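Side-chain contacts in protease VP4 (Blotched snakehead virus, PDB 2GEF), which cuts peptide bonds using a serine/lysine catalytic dyad and, as a birnavirus VP4 protease, probably processes the viral polyprotein from which it derives: residues Asn21-His26 with Arg56-Pro61; Val185-Asp190 with Asp194-Thr199; Val35-Phe38 with Ser43-Glu46; Val112-Asp117 with Val150-Tyr155; Thr102-Leu107 with Ile139-Ala144. All coordinates share one frame; numbering follows the deposited sequence.

Contact 1: residues Asn21-His26 with Arg56-Pro61; sequences NSRIVH and RDLMSP
One face of the Arg23 guanidinium carries the CD2 methyl of Leu58, which sits 3.5 Å above the plane and off-centre toward the rim, so the group is touched on its NE side more than over CZ: Arg23 NE to Leu58 CD2 is 3.6 Å and Arg23 CZ to Leu58 CD2 3.8 Å. No residue of 56-61 bonds to its edge. Arg23 NH2 and Asp57 OD2 are 5.8 Å apart, opposite in charge but not in contact. The two side chains cross at about a right angle, because the arginine chain is bent at chi3 (-39°) and swings its flat end across the leucine.

Val25, two residues further along the strand, meets the same leucine tip to tip. Val25 CG1 lies 3.9 Å from Leu58 CD2 and 4.1 Å from Leu58 CD1, and CD2 is thus shared between the valine methyl and the arginine. No hydrogen bond joins the segments; the contact is small, a methyl-methyl touch and a methyl set over the face of a charged group.

Leu58 ends a short 3-10 turn, in which Met59 N bonds to Arg56 O. Val25 rests on Val124 of the adjoining strand. This is packing away from the catalytic dyad, in which a loop leucine lies between Leu107 of strand 104-109 and strand 22-27, an outer strand of a three-stranded antiparallel sheet.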
# COMPACT_ATOMS: atom_id res chain seq x y z
N ASN A 21 -0.99 18.22 -7.71
CA ASN A 21 -2.17 17.96 -8.48
C ASN A 21 -3.33 17.20 -7.68
O ASN A 21 -3.95 16.25 -8.16
CB ASN A 21 -1.80 17.29 -9.80
CG ASN A 21 -2.99 17.16 -10.75
OD1 ASN A 21 -3.95 17.89 -10.61
ND2 ASN A 21 -2.94 16.22 -11.68
N SER A 22 -3.66 17.72 -6.50
CA SER A 22 -4.69 17.13 -5.68
C SER A 22 -6.15 17.00 -6.13
O SER A 22 -6.86 18.03 -6.19
CB SER A 22 -4.73 17.96 -4.38
OG SER A 22 -5.56 17.35 -3.41
N ARG A 23 -6.67 15.75 -6.29
CA ARG A 23 -8.13 15.57 -6.45
C ARG A 23 -8.79 14.62 -5.45
O ARG A 23 -8.36 13.48 -5.28
CB ARG A 23 -8.46 15.13 -7.83
CG ARG A 23 -7.28 14.68 -8.61
CD ARG A 23 -7.78 14.39 -10.04
NE ARG A 23 -9.11 13.75 -10.02
CZ ARG A 23 -9.91 13.73 -11.07
NH1 ARG A 23 -9.48 14.28 -12.24
NH2 ARG A 23 -11.13 13.18 -10.97
N ILE A 24 -9.78 15.13 -4.73
CA ILE A 24 -10.64 14.31 -3.96
C ILE A 24 -11.39 13.31 -4.93
O ILE A 24 -12.03 13.72 -5.86
CB ILE A 24 -11.59 15.15 -3.01
CG1 ILE A 24 -10.85 16.31 -2.29
CG2 ILE A 24 -12.16 14.32 -1.87
CD1 ILE A 24 -9.34 16.18 -2.24
N VAL A 25 -11.23 12.00 -4.73
CA VAL A 25 -12.08 11.07 -5.45
C VAL A 25 -12.68 10.11 -4.46
O VAL A 25 -12.11 9.76 -3.37
CB VAL A 25 -11.44 10.35 -6.75
CG1 VAL A 25 -9.97 10.46 -6.88
CG2 VAL A 25 -12.04 8.86 -7.07
N HIS A 26 -13.86 9.69 -4.87
CA HIS A 26 -14.68 8.89 -4.02
C HIS A 26 -14.47 7.46 -4.52
O HIS A 26 -14.67 7.15 -5.73
CB HIS A 26 -16.14 9.29 -4.11
CG HIS A 26 -17.00 8.37 -3.36
ND1 HIS A 26 -16.82 8.16 -2.00
CD2 HIS A 26 -17.97 7.52 -3.76
CE1 HIS A 26 -17.68 7.24 -1.60
NE2 HIS A 26 -18.39 6.83 -2.65
N ARG A 56 -5.97 4.42 -14.45
CA ARG A 56 -4.90 5.10 -15.21
C ARG A 56 -5.17 6.63 -15.35
O ARG A 56 -4.24 7.49 -15.25
CB ARG A 56 -4.72 4.42 -16.56
CG ARG A 56 -4.07 3.11 -16.32
CD ARG A 56 -4.04 2.11 -17.53
NE ARG A 56 -2.71 2.23 -18.10
CZ ARG A 56 -2.44 1.87 -19.37
NH1 ARG A 56 -3.43 1.27 -20.08
NH2 ARG A 56 -1.21 2.12 -19.91
N ASP A 57 -6.45 6.96 -15.55
CA ASP A 57 -6.83 8.38 -15.73
C ASP A 57 -6.50 9.24 -14.57
O ASP A 57 -6.68 10.43 -14.64
CB ASP A 57 -8.32 8.58 -15.95
CG ASP A 57 -9.19 7.89 -14.90
OD1 ASP A 57 -9.04 6.69 -14.74
OD2 ASP A 57 -10.02 8.56 -14.27
N LEU A 58 -6.16 8.59 -13.46
CA LEU A 58 -5.94 9.22 -12.17
C LEU A 58 -4.42 9.26 -11.83
O LEU A 58 -4.01 10.02 -10.92
CB LEU A 58 -6.68 8.49 -11.07
CG LEU A 58 -8.17 8.76 -10.83
CD1 LEU A 58 -8.61 7.83 -9.71
CD2 LEU A 58 -8.64 10.20 -10.59
N MSE A 59 -3.63 8.47 -12.58
CA MSE A 59 -2.16 8.47 -12.50
C MSE A 59 -1.54 9.66 -13.14
O MSE A 59 -2.07 10.13 -14.17
CB MSE A 59 -1.62 7.28 -13.26
CG MSE A 59 -2.07 5.94 -12.56
SE MSE A 59 -1.59 4.35 -13.41
CE MSE A 59 0.20 4.27 -12.81
N SER A 60 -0.38 10.08 -12.63
CA SER A 60 0.60 10.90 -13.45
C SER A 60 0.92 10.21 -14.82
O SER A 60 0.93 8.95 -14.86
CB SER A 60 1.92 11.08 -12.65
OG SER A 60 2.83 11.79 -13.42
N PRO A 61 1.21 10.97 -15.92
CA PRO A 61 1.65 10.27 -17.20
C PRO A 61 3.02 9.49 -17.04
O PRO A 61 3.29 8.44 -17.65
CB PRO A 61 1.79 11.43 -18.20
CG PRO A 61 1.00 12.62 -17.59
CD PRO A 61 1.04 12.44 -16.10

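Contact 2: residues Val185-Asp190 with Asp194-Thr199; sequences VGMTQD and DTRICT
Val185 and Gly186 pair with Thr195 and Arg196 in a short parallel bridge that adds strand 195-196 to the edge of a four-stranded mixed sheet. Two backbone bonds hold it: Gly186 N to Thr195 O, 3.2 Å and nearly straight at 167°, and Ile197 N to Gly186 O, 2.9 Å. Each carbonyl also takes a CA-H...O contact, Val185 CA on Thr195 O and Arg196 CA on Gly186 O.

The apolar contacts lie on two sides. Val185 CG1 meets Ile197 CG1 at 3.7 Å, and helix 200-209 packs on both side chains, through His206 on Val185 and through Asp202 and Ala203 on Ile197. Met187, here selenomethionine, reaches Cys198 with SE 3.9 Å from SG, while its chain, bent at chi3 (88°), puts CE over one face of the Arg196 guanidinium; that approach is modelled so closely that its exact spacing is doubtful.

The polar contacts centre on Thr188, whose side chain neighbours the active-site Lys173 and whose OG1 is hydrogen-bonded to Glu193. Arg196, with CG anti to its backbone N and an extended chain, runs out toward the Thr188 backbone. There a single water, in the plane of the guanidinium, accepts from Arg196 NH2 at 3.2 Å and donates to Thr188 O at 3.1 Å.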
# COMPACT_ATOMS: atom_id res chain seq x y z
N VAL A 185 -0.62 -2.53 9.58
CA VAL A 185 -1.03 -3.86 9.83
C VAL A 185 -0.28 -4.78 8.88
O VAL A 185 -0.09 -4.51 7.66
CB VAL A 185 -2.57 -4.02 9.64
CG1 VAL A 185 -3.01 -5.45 9.93
CG2 VAL A 185 -3.32 -3.09 10.58
N GLY A 186 0.21 -5.85 9.43
CA GLY A 186 0.91 -6.80 8.55
C GLY A 186 2.13 -7.43 9.19
O GLY A 186 2.00 -7.95 10.31
N MSE A 187 3.26 -7.54 8.46
CA MSE A 187 4.41 -8.17 9.09
C MSE A 187 5.67 -7.48 8.58
O MSE A 187 5.84 -7.33 7.34
CB MSE A 187 4.57 -9.67 8.72
CG MSE A 187 3.64 -10.65 9.25
SE MSE A 187 4.33 -12.41 8.74
CE MSE A 187 5.49 -12.60 10.34
N THR A 188 6.52 -7.04 9.53
CA THR A 188 7.77 -6.39 9.23
C THR A 188 8.93 -7.04 10.00
O THR A 188 8.66 -7.67 11.02
CB THR A 188 7.72 -4.98 9.45
OG1 THR A 188 7.53 -4.73 10.85
CG2 THR A 188 6.60 -4.39 8.69
N GLN A 189 10.13 -7.00 9.42
CA GLN A 189 11.33 -7.44 10.14
C GLN A 189 11.61 -6.67 11.44
O GLN A 189 12.07 -7.28 12.37
CB GLN A 189 12.57 -7.55 9.22
CG GLN A 189 12.23 -8.48 8.00
CD GLN A 189 13.26 -8.42 6.89
OE1 GLN A 189 14.42 -8.26 7.14
NE2 GLN A 189 12.82 -8.66 5.67
N ASP A 190 11.30 -5.39 11.55
CA ASP A 190 11.58 -4.70 12.81
C ASP A 190 10.36 -4.56 13.78
O ASP A 190 10.38 -3.77 14.69
CB ASP A 190 12.29 -3.33 12.55
CG ASP A 190 11.41 -2.35 11.67
OD1 ASP A 190 10.37 -2.87 11.21
OD2 ASP A 190 11.80 -1.13 11.33
N ASP A 194 1.61 -1.85 13.97
CA ASP A 194 0.79 -1.82 15.16
C ASP A 194 0.13 -3.18 15.54
O ASP A 194 -0.03 -3.49 16.71
CB ASP A 194 -0.24 -0.67 14.93
CG ASP A 194 0.46 0.65 14.67
OD1 ASP A 194 1.09 1.14 15.59
OD2 ASP A 194 0.44 1.22 13.57
N THR A 195 -0.27 -3.95 14.52
CA THR A 195 -0.87 -5.26 14.64
C THR A 195 -0.32 -6.23 13.69
O THR A 195 -0.31 -5.95 12.54
CB THR A 195 -2.30 -5.13 14.24
OG1 THR A 195 -2.82 -4.06 15.01
CG2 THR A 195 -3.15 -6.44 14.51
N ARG A 196 0.13 -7.37 14.16
CA ARG A 196 0.82 -8.34 13.32
C ARG A 196 -0.10 -9.38 12.74
O ARG A 196 -0.83 -10.00 13.49
CB ARG A 196 1.88 -9.08 14.14
CG ARG A 196 2.92 -9.79 13.22
CD ARG A 196 3.64 -10.57 14.25
NE ARG A 196 4.48 -11.65 13.86
CZ ARG A 196 5.68 -11.52 13.31
NH1 ARG A 196 6.44 -12.61 13.12
NH2 ARG A 196 6.13 -10.32 12.95
N ILE A 197 -0.05 -9.61 11.42
CA ILE A 197 -1.03 -10.46 10.81
C ILE A 197 -0.25 -11.35 9.88
O ILE A 197 0.46 -10.81 9.04
CB ILE A 197 -2.10 -9.59 10.03
CG1 ILE A 197 -3.19 -8.95 10.96
CG2 ILE A 197 -2.75 -10.40 9.10
CD1 ILE A 197 -3.86 -9.87 12.02
N CYS A 198 -0.36 -12.67 10.01
CA CYS A 198 0.50 -13.63 9.26
C CYS A 198 -0.20 -14.31 8.13
O CYS A 198 0.38 -15.06 7.37
CB CYS A 198 1.01 -14.73 10.26
SG CYS A 198 1.92 -13.79 11.54
N THR A 199 -1.48 -14.08 8.03
CA THR A 199 -2.22 -14.71 6.89
C THR A 199 -3.14 -13.71 6.24
O THR A 199 -3.58 -12.73 6.86
CB THR A 199 -2.99 -16.09 7.29
OG1 THR A 199 -4.23 -15.75 7.93
CG2 THR A 199 -2.10 -16.99 8.26
O HOH W 1 8.88 -10.75 11.36

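Contact 3: residues Val35-Phe38 with Ser43-Glu46; sequences VVAF and STSE
Ala37 and Thr44 face each other at the tight heart of this antiparallel hairpin. They form a hydrogen-bonded pair, with Thr44 N on Ala37 O at 2.7 Å and Ala37 N on Thr44 O at 3.2 Å; in the second bond the donor stands above the carbonyl plane, not on a lone pair. On the face these two share, Thr44 OG1 comes within 3.2 Å of Ala37 CB. The hydroxyl gets there by lying between its own backbone N and carbonyl carbon (chi1 58°), and it donates to a bridging water, which in turn donates to Val35 O and to Glu46 OE1, the latter at 2.7 Å. Glu46 is gripped at its other oxygen, OE2, by Asn127. Its backbone closes the ladder in a second hydrogen-bonded pair, Val35 N to Glu46 O at 2.8 Å, with a weak return bond from Glu46 N.

The other face is looser. Val36 and Ser45 form a non-hydrogen-bonded pair whose side chains barely meet, Val36 CG1 to Ser45 OG being 4.1 Å; that hydroxyl is hydrogen-bonded to Leu172 O instead. At the exposed end, Ser43 OG approaches the edge of the Phe38 ring, 3.4 Å from CD2.

Helix 170-178 lies against the face of Val36, Phe38 and Ser45: Val36 touches the catalytic Lys173, and Phe38 meets Phe169 just before the helix. Met129 covers Ala37 and Thr44 on the reverse face, and strand 43-52 continues onward to pair with strand 104-109.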
# COMPACT_ATOMS: atom_id res chain seq x y z
N VAL A 35 4.62 3.01 1.10
CA VAL A 35 5.61 3.04 0.04
C VAL A 35 6.84 3.85 0.48
O VAL A 35 6.73 5.07 0.78
CB VAL A 35 5.11 3.60 -1.25
CG1 VAL A 35 6.37 3.67 -2.34
CG2 VAL A 35 4.03 2.70 -1.81
N VAL A 36 8.01 3.17 0.53
CA VAL A 36 9.21 3.86 1.03
C VAL A 36 10.22 3.97 -0.20
O VAL A 36 10.23 3.10 -1.13
CB VAL A 36 9.81 3.16 2.27
CG1 VAL A 36 8.80 2.93 3.38
CG2 VAL A 36 10.51 1.85 1.90
N ALA A 37 11.02 5.03 -0.20
CA ALA A 37 12.07 5.27 -1.15
C ALA A 37 13.21 6.00 -0.45
O ALA A 37 13.00 6.74 0.59
CB ALA A 37 11.57 6.04 -2.30
N PHE A 38 14.42 5.74 -0.97
CA PHE A 38 15.73 6.27 -0.43
C PHE A 38 16.55 7.04 -1.45
O PHE A 38 16.88 6.47 -2.46
CB PHE A 38 16.56 5.11 0.17
CG PHE A 38 15.71 4.15 0.98
CD1 PHE A 38 15.14 3.04 0.39
CD2 PHE A 38 15.46 4.41 2.31
CE1 PHE A 38 14.26 2.18 1.12
CE2 PHE A 38 14.65 3.59 3.07
CZ PHE A 38 14.03 2.44 2.45
N SER A 43 15.06 9.96 2.75
CA SER A 43 14.15 8.88 2.58
C SER A 43 12.74 9.44 2.66
O SER A 43 12.55 10.50 3.26
CB SER A 43 14.32 7.81 3.67
OG SER A 43 15.71 7.49 3.79
N THR A 44 11.80 8.71 2.02
CA THR A 44 10.41 9.03 1.96
C THR A 44 9.54 7.82 2.42
O THR A 44 9.96 6.75 2.29
CB THR A 44 9.94 9.46 0.43
OG1 THR A 44 10.24 8.37 -0.50
CG2 THR A 44 10.66 10.73 -0.05
N SER A 45 8.36 8.09 2.97
CA SER A 45 7.36 7.08 3.34
C SER A 45 6.07 7.82 3.04
O SER A 45 5.86 9.03 3.52
CB SER A 45 7.44 6.88 4.89
OG SER A 45 6.63 5.87 5.28
N GLU A 46 5.17 7.12 2.37
CA GLU A 46 3.89 7.68 1.87
C GLU A 46 2.87 6.54 1.88
O GLU A 46 3.24 5.43 1.62
CB GLU A 46 4.13 7.85 0.36
CG GLU A 46 3.75 9.05 -0.23
CD GLU A 46 4.46 9.20 -1.58
OE1 GLU A 46 5.65 8.76 -1.76
OE2 GLU A 46 3.82 9.76 -2.49
O HOH W 2 7.67 7.10 -1.15

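Contact 4: residues Val112-Asp117 with Val150-Tyr155; sequences VFWRAD and VPKAAY
Trp114 and Lys152 both set CG opposite the carbonyl carbon and next to the backbone N (chi1 -77° and -49°), and from there the indole and the lysine chain run past one another, heading opposite ways. Because the lysine runs extended beyond CG, its methylenes lie along the ring: CG sits over the centre of one face, 3.3 Å from Trp114 CE2 and 3.5 Å from the centroid of the five-membered ring, a close CH-pi contact. Lys152 CE is still over the CG-CD1 side of that ring, but higher. The charged NZ carries on outward and ends 5.2 Å from the same centroid, which gives at most a weak cation-pi attraction; the aliphatic part does the packing. On the opposite face of the indole, Val112 CG1 lies offset toward the rim, so the ring is sandwiched between valine and lysine.

The edge is polar. Trp114 NE1 donates to Val150 O at 2.7 Å with an N-H...O angle of 151°, the oxygen sitting a little out of the ring plane. This bond, with the packing on both faces, restrains the rotation of the indole. Next to it, Pro151 O comes 3.4 Å from Trp114 CZ2. The inverse gamma turn centred on Lys152 brings its side chain over the ring face just past these two carbonyls.

The tryptophan extends from strand 111-114, an outer strand of the three-stranded antiparallel sheet, and also touches Ala120 of its neighbour and Leu182. Its partners belong to the loop between helix 138-146 and strand 154-160, with helix 200-209 packing on Pro151.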
# COMPACT_ATOMS: atom_id res chain seq x y z
N VAL A 112 -7.38 10.61 3.54
CA VAL A 112 -8.55 9.71 3.38
C VAL A 112 -9.61 10.03 4.41
O VAL A 112 -9.38 10.05 5.65
CB VAL A 112 -8.22 8.15 3.49
CG1 VAL A 112 -9.51 7.32 3.06
CG2 VAL A 112 -7.07 7.78 2.54
N PHE A 113 -10.79 10.29 3.86
CA PHE A 113 -11.93 10.71 4.65
C PHE A 113 -12.93 9.65 4.36
O PHE A 113 -13.36 9.59 3.24
CB PHE A 113 -12.44 12.13 4.19
CG PHE A 113 -11.31 13.15 4.11
CD1 PHE A 113 -10.75 13.70 5.29
CD2 PHE A 113 -10.72 13.46 2.85
CE1 PHE A 113 -9.66 14.56 5.24
CE2 PHE A 113 -9.68 14.31 2.75
CZ PHE A 113 -9.12 14.90 3.98
N TRP A 114 -13.24 8.81 5.35
CA TRP A 114 -14.35 7.82 5.31
C TRP A 114 -15.72 8.49 5.44
O TRP A 114 -15.91 9.55 6.13
CB TRP A 114 -14.25 6.69 6.38
CG TRP A 114 -13.21 5.64 5.95
CD1 TRP A 114 -13.41 4.44 5.32
CD2 TRP A 114 -11.81 5.76 6.12
NE1 TRP A 114 -12.21 3.83 5.06
CE2 TRP A 114 -11.22 4.60 5.60
CE3 TRP A 114 -10.98 6.73 6.77
CZ2 TRP A 114 -9.82 4.40 5.60
CZ3 TRP A 114 -9.59 6.53 6.77
CH2 TRP A 114 -9.03 5.33 6.18
N ARG A 115 -16.65 7.89 4.70
CA ARG A 115 -18.06 8.07 4.87
C ARG A 115 -18.58 6.94 5.82
O ARG A 115 -18.00 5.84 5.92
CB ARG A 115 -18.67 7.92 3.51
CG ARG A 115 -18.08 8.81 2.41
CD ARG A 115 -19.18 9.00 1.34
NE ARG A 115 -18.82 10.10 0.50
CZ ARG A 115 -19.33 10.42 -0.67
NH1 ARG A 115 -20.36 9.78 -1.22
NH2 ARG A 115 -18.77 11.45 -1.28
N ALA A 116 -19.69 7.23 6.50
CA ALA A 116 -20.62 6.20 7.14
C ALA A 116 -20.83 4.80 6.46
O ALA A 116 -20.95 3.82 7.17
CB ALA A 116 -22.03 6.85 7.44
N ASP A 117 -20.83 4.69 5.11
CA ASP A 117 -20.94 3.39 4.44
C ASP A 117 -19.69 2.61 4.03
O ASP A 117 -19.80 1.64 3.25
CB ASP A 117 -21.82 3.53 3.23
CG ASP A 117 -21.16 4.24 2.09
OD1 ASP A 117 -20.20 5.03 2.30
OD2 ASP A 117 -21.62 3.99 0.92
N VAL A 150 -13.16 0.23 1.92
CA VAL A 150 -11.81 0.76 2.10
C VAL A 150 -11.48 0.51 3.61
O VAL A 150 -12.01 1.22 4.51
CB VAL A 150 -11.67 2.28 1.66
CG1 VAL A 150 -10.19 2.79 1.78
CG2 VAL A 150 -12.11 2.50 0.16
N PRO A 151 -10.68 -0.53 3.88
CA PRO A 151 -10.34 -0.89 5.30
C PRO A 151 -9.68 0.33 5.94
O PRO A 151 -9.02 1.08 5.23
CB PRO A 151 -9.42 -2.10 5.17
CG PRO A 151 -9.62 -2.65 3.77
CD PRO A 151 -9.96 -1.44 2.90
N LYS A 152 -10.01 0.66 7.19
CA LYS A 152 -9.23 1.76 7.84
C LYS A 152 -7.92 1.31 8.42
O LYS A 152 -7.80 1.11 9.59
CB LYS A 152 -10.05 2.49 8.87
CG LYS A 152 -11.42 2.90 8.41
CD LYS A 152 -12.29 3.49 9.59
CE LYS A 152 -13.83 3.45 9.33
NZ LYS A 152 -14.53 4.44 10.29
N ALA A 153 -6.90 1.10 7.62
CA ALA A 153 -5.66 0.65 8.12
C ALA A 153 -4.75 0.71 6.96
O ALA A 153 -5.20 0.51 5.89
CB ALA A 153 -5.83 -0.89 8.55
N ALA A 154 -3.44 0.76 7.15
CA ALA A 154 -2.58 0.51 5.96
C ALA A 154 -1.98 -0.86 6.07
O ALA A 154 -1.61 -1.31 7.15
CB ALA A 154 -1.47 1.61 5.89
N TYR A 155 -1.73 -1.52 4.97
CA TYR A 155 -1.18 -2.91 5.00
C TYR A 155 0.20 -3.07 4.34
O TYR A 155 0.51 -2.51 3.25
CB TYR A 155 -2.16 -3.92 4.39
CG TYR A 155 -3.48 -3.95 5.14
CD1 TYR A 155 -3.64 -4.79 6.23
CD2 TYR A 155 -4.63 -3.22 4.66
CE1 TYR A 155 -4.89 -4.86 6.98
CE2 TYR A 155 -5.88 -3.22 5.46
CZ TYR A 155 -5.96 -4.03 6.57
OH TYR A 155 -7.11 -4.02 7.41

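Contact 5: residues Thr102-Leu107 with Ile139-Ala144; sequences TDLTIL and IALALA
Leu104 and Leu141 meet through their delta methyls, and Leu104 does most of the work. Its CG lies anti to the carbonyl carbon (chi1 -72°), but chi2 is 107°, away from the usual staggered values, and this swings CD2 onto the helix surface. That one methyl makes three contacts: 3.5 Å to the backbone oxygen Leu141 O, 3.6 Å to Ala144 CB and 4.2 Å to Leu141 CD2. It therefore nestles between two residues one helical turn apart, on the ridge the helix turns toward the strand. The second branch, CD1, stays further off, 4.1 Å from Leu141 O.

Leu141 follows a commoner course, with CG anti to its carbonyl carbon and an extended chi2. Its CA-CB bond does not aim at the strand, yet CD2 ends close enough to touch Leu104 and, more loosely, Ile106 CG2 at 4.4 Å. Ile106 offers that methyl because CG1 occupies the place between its own backbone N and carbonyl carbon, which leaves CG2 beside the N. The CB of Ala144 points toward the strand.

All four touching residues are buried, and Val76 and Ala50 of adjacent strands pack on Leu141. The axes of strand 104-107 and helix segment 139-144 pass 10.0 Å apart with their directions at 125°, a helix laid obliquely across a sheet. Helix 138-146 begins two residues after the nucleophile Ser136, so the contact packs the helix that follows the catalytic serine against the sheet of strand 104-109, in a hydrophobic core of an alpha/beta serine/lysine protease.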
# COMPACT_ATOMS: atom_id res chain seq x y z
N THR A 102 -8.08 -9.74 -11.29
CA THR A 102 -8.43 -8.43 -11.81
C THR A 102 -7.13 -7.61 -11.99
O THR A 102 -6.12 -7.80 -11.30
CB THR A 102 -9.45 -7.72 -10.85
OG1 THR A 102 -9.70 -6.39 -11.34
CG2 THR A 102 -8.85 -7.61 -9.30
N ASP A 103 -7.18 -6.67 -12.92
CA ASP A 103 -6.15 -5.61 -12.93
C ASP A 103 -6.30 -4.68 -11.75
O ASP A 103 -7.38 -4.50 -11.23
CB ASP A 103 -6.21 -4.78 -14.25
CG ASP A 103 -5.93 -5.66 -15.50
OD1 ASP A 103 -5.42 -6.75 -15.41
OD2 ASP A 103 -6.24 -5.25 -16.63
N LEU A 104 -5.27 -4.00 -11.37
CA LEU A 104 -5.46 -3.04 -10.27
C LEU A 104 -4.59 -1.90 -10.70
O LEU A 104 -3.75 -2.09 -11.60
CB LEU A 104 -4.97 -3.57 -8.91
CG LEU A 104 -5.74 -4.71 -8.13
CD1 LEU A 104 -4.96 -6.05 -8.20
CD2 LEU A 104 -5.92 -4.31 -6.59
N THR A 105 -4.84 -0.73 -10.11
CA THR A 105 -4.02 0.41 -10.28
C THR A 105 -3.67 0.89 -8.92
O THR A 105 -4.54 0.84 -8.02
CB THR A 105 -4.93 1.49 -10.95
OG1 THR A 105 -5.39 0.96 -12.18
CG2 THR A 105 -4.11 2.64 -11.36
N ILE A 106 -2.44 1.35 -8.68
CA ILE A 106 -2.10 1.94 -7.36
C ILE A 106 -1.78 3.44 -7.57
O ILE A 106 -1.38 3.88 -8.66
CB ILE A 106 -0.90 1.17 -6.71
CG1 ILE A 106 0.29 1.26 -7.65
CG2 ILE A 106 -1.26 -0.28 -6.54
CD1 ILE A 106 1.70 0.90 -7.17
N LEU A 107 -2.10 4.24 -6.58
CA LEU A 107 -2.08 5.70 -6.68
C LEU A 107 -1.53 6.31 -5.40
O LEU A 107 -1.95 5.88 -4.27
CB LEU A 107 -3.50 6.32 -6.91
CG LEU A 107 -4.24 5.74 -8.17
CD1 LEU A 107 -5.77 5.96 -8.06
CD2 LEU A 107 -3.71 6.34 -9.38
N ILE A 139 -0.49 -7.77 0.29
CA ILE A 139 -1.63 -7.82 1.10
C ILE A 139 -2.69 -6.80 0.63
O ILE A 139 -3.82 -7.20 0.45
CB ILE A 139 -1.31 -7.53 2.44
CG1 ILE A 139 -0.38 -8.67 3.07
CG2 ILE A 139 -2.60 -7.49 3.26
CD1 ILE A 139 -0.09 -8.29 4.61
N ALA A 140 -2.33 -5.50 0.42
CA ALA A 140 -3.25 -4.49 -0.17
C ALA A 140 -3.90 -4.93 -1.53
O ALA A 140 -5.11 -4.81 -1.82
CB ALA A 140 -2.40 -3.14 -0.35
N LEU A 141 -3.06 -5.34 -2.44
CA LEU A 141 -3.61 -6.00 -3.68
C LEU A 141 -4.72 -6.94 -3.54
O LEU A 141 -5.73 -6.86 -4.22
CB LEU A 141 -2.48 -6.75 -4.43
CG LEU A 141 -1.42 -5.74 -4.88
CD1 LEU A 141 -0.22 -6.28 -5.78
CD2 LEU A 141 -1.95 -4.42 -5.33
N ALA A 142 -4.45 -7.95 -2.78
CA ALA A 142 -5.43 -8.96 -2.30
C ALA A 142 -6.72 -8.42 -1.73
O ALA A 142 -7.80 -8.81 -2.10
CB ALA A 142 -4.84 -9.85 -1.23
N LEU A 143 -6.60 -7.68 -0.66
CA LEU A 143 -7.83 -7.11 -0.05
C LEU A 143 -8.55 -6.24 -1.14
O LEU A 143 -9.79 -6.27 -1.24
CB LEU A 143 -7.42 -6.28 1.19
CG LEU A 143 -6.69 -7.26 2.12
CD1 LEU A 143 -6.43 -6.53 3.40
CD2 LEU A 143 -7.68 -8.20 2.54
N ALA A 144 -7.79 -5.50 -1.97
CA ALA A 144 -8.43 -4.51 -2.87
C ALA A 144 -9.09 -5.25 -3.98
O ALA A 144 -10.06 -4.81 -4.50
CB ALA A 144 -7.47 -3.45 -3.41

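In the fold
The catalytic dyad of Ser136 and Lys173 lies nearest to contacts 2 and 3: the Thr188 side chain comes within about 5 Å of that of Lys173 and the Val36 side chain within about 3 Å, while Leu141 of contact 5 stays about 9 Å from that of Ser136. Contacts 3 and 5 reach one sheet through strands 43-52 and 104-109. Val185 N lies 2.9 Å from Ala154 O, a backbone hydrogen bond between neighbouring strands of contacts 2 and 4, and Tyr155 of contact 4 packs on Ile139 of contact 5. Contact 1 is far from contact 2, 30 Å between centres, but touches contact 5 through Leu58 and Leu107 and contact 4 through His26 and Arg115.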